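Local coordinates for ribose-phosphate pyrophosphokinase (Thermus thermophilus, PDB 7PN0), which catalyses the transfer of a diphosphate group from ATP to ribose 5-phosphate, giving phosphoribosyl pyrophosphate (PRPP), a precursor of nucleotides, at residues L47-F53 with A79-T85; V73-K77 with A118-R122. One frame throughout, in Å; residues are numbered along the deposited sequence.

Contact 1 (L47-F53 with A79-T85); sequences LREGDVF and ASAARVT. With SO4 (sulfate ion), chain E.
A type II beta turn, 47-50, meets the Schellman end of helix 62-78 before two parallel strands begin. Gly-50 N to Leu-47 O (2.9 Å) closes the turn; Ser-80, at positive phi (71°), is the C-prime residue of the helix end. Glu-49 N donates to Ser-80 O (2.8 Å), joining the two. Gly-50 O accepts from both Ala-82 N (2.8 Å) and Arg-83 N (3.2 Å). Strands 51-53 and 83-85 run parallel, their axes 4.8 Å apart at 18°, pairing Asp-51 with Arg-83, Val-52 with Val-84 and Phe-53 with Thr-85; Val-52 N donates to Arg-83 O and Thr-85 N to Val-52 O, each at 2.8 Å. On one face, Asp-51 (chi1 t) and Arg-83 (t, t, p) form a salt bridge, OD1 to NE 2.8 Å, and a water joins Asp-51 OD1 (2.8 Å) to Thr-85 OG1 (2.7 Å). On the other, Val-52 CG1 meets Ala-81 CB (3.5 Å), beside Leu-47. Arg-48 extends to a sulfate ion, probably from the crystallisation liquor, with NE to O1 and NH2 to O3 both 3.0 Å; its NH2 also forms a salt bridge with Asp-142 of a neighbouring subunit, and Arg-83 of that subunit forms one with Glu-49. Thus the beta-alpha-beta unit strand 51-55, helix 62-78, strand 83-88 is tied at one end by backbone bonds and a salt bridge within the chain and by charges across the subunit interface.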
loop_
_atom_site.group_PDB
_atom_site.type_symbol
_atom_site.label_atom_id
_atom_site.label_comp_id
_atom_site.label_asym_id
_atom_site.label_seq_id
_atom_site.Cartn_x
_atom_site.Cartn_y
_atom_site.Cartn_z
ATOM N N LEU A 47 2.861 -20.962 16.760
ATOM C CA LEU A 47 2.602 -19.668 17.446
ATOM C C LEU A 47 1.308 -19.068 16.898
ATOM O O LEU A 47 1.115 -17.851 16.999
ATOM C CB LEU A 47 3.840 -18.781 17.297
ATOM C CG LEU A 47 4.392 -18.675 15.879
ATOM C CD1 LEU A 47 3.297 -18.197 14.958
ATOM C CD2 LEU A 47 5.605 -17.735 15.796
ATOM N N ARG A 48 0.456 -19.915 16.295
ATOM C CA ARG A 48 -0.817 -19.516 15.659
ATOM C C ARG A 48 -1.679 -18.723 16.645
ATOM O O ARG A 48 -1.871 -19.190 17.786
ATOM C CB ARG A 48 -1.566 -20.756 15.168
ATOM C CG ARG A 48 -2.753 -20.431 14.279
ATOM C CD ARG A 48 -3.375 -21.673 13.691
ATOM N NE ARG A 48 -2.500 -22.297 12.697
ATOM C CZ ARG A 48 -2.581 -22.103 11.399
ATOM N NH1 ARG A 48 -3.464 -21.250 10.901
ATOM N NH2 ARG A 48 -1.777 -22.771 10.601
ATOM N N GLU A 49 -2.160 -17.550 16.217
ATOM C CA GLU A 49 -3.013 -16.601 16.981
ATOM C C GLU A 49 -2.287 -16.165 18.250
ATOM O O GLU A 49 -2.955 -15.640 19.178
ATOM C CB GLU A 49 -4.434 -17.119 17.213
ATOM C CG GLU A 49 -5.108 -17.570 15.940
ATOM C CD GLU A 49 -5.238 -16.517 14.838
ATOM O OE1 GLU A 49 -4.939 -16.830 13.608
ATOM O OE2 GLU A 49 -5.455 -15.350 15.213
ATOM N N GLY A 50 -0.952 -16.217 18.210
ATOM C CA GLY A 50 -0.104 -15.762 19.330
ATOM C C GLY A 50 0.131 -14.272 19.278
ATOM O O GLY A 50 0.038 -13.690 18.186
ATOM N N ASP A 51 0.382 -13.673 20.445
ATOM C CA ASP A 51 0.907 -12.304 20.590
ATOM C C ASP A 51 2.405 -12.454 20.728
ATOM O O ASP A 51 2.891 -12.880 21.831
ATOM C CB ASP A 51 0.210 -11.613 21.758
ATOM C CG ASP A 51 0.323 -10.111 21.779
ATOM O OD1 ASP A 51 0.773 -9.534 20.781
ATOM O OD2 ASP A 51 -0.094 -9.521 22.814
ATOM N N VAL A 52 3.091 -12.309 19.602
ATOM C CA VAL A 52 4.489 -12.747 19.517
ATOM C C VAL A 52 5.406 -11.537 19.557
ATOM O O VAL A 52 5.152 -10.506 18.900
ATOM C CB VAL A 52 4.789 -13.763 18.395
ATOM C CG1 VAL A 52 3.634 -14.461 17.773
ATOM C CG2 VAL A 52 6.010 -13.506 17.543
ATOM N N PHE A 53 6.437 -11.664 20.370
ATOM C CA PHE A 53 7.446 -10.632 20.668
ATOM C C PHE A 53 8.804 -11.226 20.313
ATOM O O PHE A 53 9.236 -12.304 20.839
ATOM C CB PHE A 53 7.384 -10.236 22.153
ATOM C CG PHE A 53 6.115 -9.526 22.523
ATOM C CD1 PHE A 53 4.942 -10.221 22.747
ATOM C CD2 PHE A 53 6.060 -8.137 22.513
ATOM C CE1 PHE A 53 3.752 -9.561 23.014
ATOM C CE2 PHE A 53 4.868 -7.478 22.796
ATOM C CZ PHE A 53 3.724 -8.197 23.055
ATOM N N ALA A 79 3.297 -17.942 9.760
ATOM C CA ALA A 79 2.856 -19.032 10.643
ATOM C C ALA A 79 1.619 -18.573 11.418
ATOM O O ALA A 79 1.330 -19.161 12.425
ATOM C CB ALA A 79 4.000 -19.423 11.560
ATOM N N SER A 80 0.971 -17.471 11.001
ATOM C CA SER A 80 -0.384 -17.095 11.480
ATOM C C SER A 80 -0.375 -16.627 12.944
ATOM O O SER A 80 -1.374 -16.777 13.624
ATOM C CB SER A 80 -1.390 -18.221 11.262
ATOM O OG SER A 80 -1.478 -18.558 9.882
ATOM N N ALA A 81 0.685 -15.960 13.376
ATOM C CA ALA A 81 0.675 -15.112 14.575
ATOM C C ALA A 81 -0.482 -14.100 14.491
ATOM O O ALA A 81 -0.740 -13.611 13.415
ATOM C CB ALA A 81 1.983 -14.411 14.714
ATOM N N ALA A 82 -1.111 -13.760 15.614
ATOM C CA ALA A 82 -2.180 -12.726 15.670
ATOM C C ALA A 82 -1.518 -11.361 15.558
ATOM O O ALA A 82 -2.081 -10.455 14.934
ATOM C CB ALA A 82 -2.968 -12.815 16.944
ATOM N N ARG A 83 -0.394 -11.198 16.247
ATOM C CA ARG A 83 0.279 -9.891 16.345
ATOM C C ARG A 83 1.759 -10.189 16.461
ATOM O O ARG A 83 2.130 -11.176 17.170
ATOM C CB ARG A 83 -0.204 -9.035 17.508
ATOM C CG ARG A 83 0.346 -7.617 17.421
ATOM C CD ARG A 83 -0.356 -6.677 18.371
ATOM N NE ARG A 83 -0.262 -7.103 19.774
ATOM C CZ ARG A 83 -0.793 -6.410 20.780
ATOM N NH1 ARG A 83 -0.712 -6.859 22.014
ATOM N NH2 ARG A 83 -1.379 -5.244 20.544
ATOM N N VAL A 84 2.569 -9.371 15.801
ATOM C CA VAL A 84 4.050 -9.482 15.881
ATOM C C VAL A 84 4.660 -8.138 16.297
ATOM O O VAL A 84 4.452 -7.141 15.609
ATOM C CB VAL A 84 4.638 -9.992 14.558
ATOM C CG1 VAL A 84 6.151 -10.021 14.621
ATOM C CG2 VAL A 84 4.108 -11.351 14.193
ATOM N N THR A 85 5.379 -8.139 17.422
ATOM C CA THR A 85 6.132 -6.966 17.903
ATOM C C THR A 85 7.625 -7.227 17.727
ATOM O O THR A 85 8.128 -8.282 18.256
ATOM C CB THR A 85 5.796 -6.677 19.365
ATOM O OG1 THR A 85 4.384 -6.442 19.492
ATOM C CG2 THR A 85 6.633 -5.538 19.908
HETATM S S SO4 E . 0.626 -24.494 12.976
HETATM O O1 SO4 E . -0.140 -23.715 13.844
HETATM O O2 SO4 E . 1.114 -25.667 13.660
HETATM O O3 SO4 E . -0.164 -24.935 11.865
HETATM O O4 SO4 E . 1.775 -23.737 12.516
HETATM O O HOH W 1 2.240 -21.332 13.931
HETATM O O HOH W 2 3.020 -8.792 19.326
#

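Contact 2 (V73-K77 with A118-R122)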
loop_
_atom_site.group_PDB
_atom_site.type_symbol
_atom_site.label_atom_id
_atom_site.label_comp_id
_atom_site.label_asym_id
_atom_site.label_seq_id
_atom_site.Cartn_x
_atom_site.Cartn_y
_atom_site.Cartn_z
ATOM N N VAL A 73 10.197 -12.073 11.846
ATOM C CA VAL A 73 8.918 -11.327 11.778
ATOM C C VAL A 73 8.091 -11.880 10.623
ATOM O O VAL A 73 6.856 -12.242 10.826
ATOM C CB VAL A 73 9.208 -9.827 11.611
ATOM C CG1 VAL A 73 7.986 -9.115 11.084
ATOM C CG2 VAL A 73 9.700 -9.243 12.914
ATOM N N ASP A 74 8.726 -12.003 9.465
ATOM C CA ASP A 74 8.085 -12.588 8.256
ATOM C C ASP A 74 7.487 -13.987 8.530
ATOM O O ASP A 74 6.308 -14.262 8.175
ATOM C CB ASP A 74 9.057 -12.591 7.093
ATOM C CG ASP A 74 8.424 -13.167 5.855
ATOM O OD1 ASP A 74 7.412 -12.563 5.346
ATOM O OD2 ASP A 74 8.913 -14.213 5.441
ATOM N N ALA A 75 8.313 -14.867 9.077
ATOM C CA ALA A 75 7.985 -16.279 9.345
ATOM C C ALA A 75 6.862 -16.318 10.386
ATOM O O ALA A 75 5.942 -17.150 10.233
ATOM C CB ALA A 75 9.229 -16.994 9.797
ATOM N N ALA A 76 6.874 -15.417 11.379
ATOM C CA ALA A 76 5.825 -15.357 12.424
ATOM C C ALA A 76 4.505 -15.008 11.764
ATOM O O ALA A 76 3.496 -15.696 12.105
ATOM C CB ALA A 76 6.149 -14.381 13.528
ATOM N N LYS A 77 4.468 -14.007 10.875
ATOM C CA LYS A 77 3.195 -13.657 10.185
ATOM C C LYS A 77 2.773 -14.842 9.310
ATOM O O LYS A 77 1.555 -15.162 9.292
ATOM C CB LYS A 77 3.331 -12.323 9.435
ATOM C CG LYS A 77 3.237 -11.127 10.355
ATOM C CD LYS A 77 1.864 -11.077 10.997
ATOM C CE LYS A 77 1.569 -9.767 11.655
ATOM N NZ LYS A 77 1.472 -8.675 10.653
ATOM N N ALA A 118 8.199 -6.565 6.311
ATOM C CA ALA A 118 8.402 -7.945 6.834
ATOM C C ALA A 118 7.161 -8.411 7.614
ATOM O O ALA A 118 6.957 -9.628 7.711
ATOM C CB ALA A 118 9.647 -7.987 7.640
ATOM N N GLY A 119 6.388 -7.474 8.156
ATOM C CA GLY A 119 5.108 -7.744 8.820
ATOM C C GLY A 119 5.064 -7.345 10.290
ATOM O O GLY A 119 4.097 -7.773 10.968
ATOM N N ALA A 120 5.993 -6.519 10.787
ATOM C CA ALA A 120 5.955 -6.036 12.185
ATOM C C ALA A 120 4.685 -5.222 12.399
ATOM O O ALA A 120 4.399 -4.328 11.631
ATOM C CB ALA A 120 7.173 -5.229 12.515
ATOM N N ASP A 121 4.007 -5.440 13.505
ATOM C CA ASP A 121 2.786 -4.669 13.840
ATOM C C ASP A 121 3.142 -3.531 14.782
ATOM O O ASP A 121 2.352 -2.593 14.899
ATOM C CB ASP A 121 1.733 -5.587 14.441
ATOM C CG ASP A 121 1.267 -6.648 13.480
ATOM O OD1 ASP A 121 0.859 -6.244 12.330
ATOM O OD2 ASP A 121 1.161 -7.833 13.921
ATOM N N ARG A 122 4.279 -3.632 15.455
ATOM C CA ARG A 122 4.622 -2.757 16.584
ATOM C C ARG A 122 6.109 -2.880 16.818
ATOM O O ARG A 122 6.718 -3.896 16.455
ATOM C CB ARG A 122 4.017 -3.122 17.959
ATOM C CG ARG A 122 2.575 -3.564 18.022
ATOM C CD ARG A 122 2.213 -3.903 19.459
ATOM N NE ARG A 122 2.451 -2.760 20.324
ATOM C CZ ARG A 122 1.684 -1.662 20.355
ATOM N NH1 ARG A 122 2.005 -0.679 21.155
ATOM N NH2 ARG A 122 0.566 -1.570 19.640
#
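Polar contacts centre on Lys-77, whose side chain reaches from the last turns of helix 62-78 to the loop leading into strand 122-126. Its NZ donates to Gly-119 O at 2.8 Å and forms a salt bridge with Asp-121 OD1 at 3.0 Å, so one ammonium group joins a backbone carbonyl and a carboxylate. The other carboxylate oxygen, Asp-121 OD2, accepts from the backbone N of Val-84. Earlier in the helix, Asp-74 CA makes a CA-H...O contact with Ala-118 O (3.2 Å), while Asp-74 OD2 is hydrogen-bonded to Ser-105 OG of a neighbouring subunit, not the one that pairs with Arg-48.

Apolar packing belongs to Val-73, with CG1 4.0 Å from Ala-118 CB and 4.2 Å from Ala-120 CB; the same CG1 rests on the backbone in van der Waals packing, 3.3 Å from Ala-120 N. Steric fit explains Gly-119: at phi 119° a beta carbon would jam against Ala-118 O, and it would also run into Lys-77 CG.

Gly-119 terminates helix 107-118 in a Schellman motif, and the chain turns off toward its strand. Such close packing of one helix on the C-terminal end of the next is consistent with consecutive beta-alpha-beta crossovers in a PRTase-like parallel sheet.

The centres of contacts 1 and 2 lie about 8 Å apart, and their segments alternate along the chain: 47-53, 73-77, 79-85, 118-122. Contact 1 pairs strands 51-55 and 83-88 in the five-stranded parallel sheet of the N-terminal half; contact 2 joins the helix connecting them, 62-78, packed on that sheet, to the loop before strand 122-126. They meet directly: Ala-81 N lies 3.1 Å from Ala-76 O in the helix-ending Schellman motif, and Val-84 O lies 2.7 Å from Asp-121 N, a probable hydrogen bond leading from strand 83-88 to the approach of its neighbour, 122-126. Successive crossovers thus pack side by side and share strand 83-88, and both contacts also touch a neighbouring subunit, linking the sheet to the six-chain assembly.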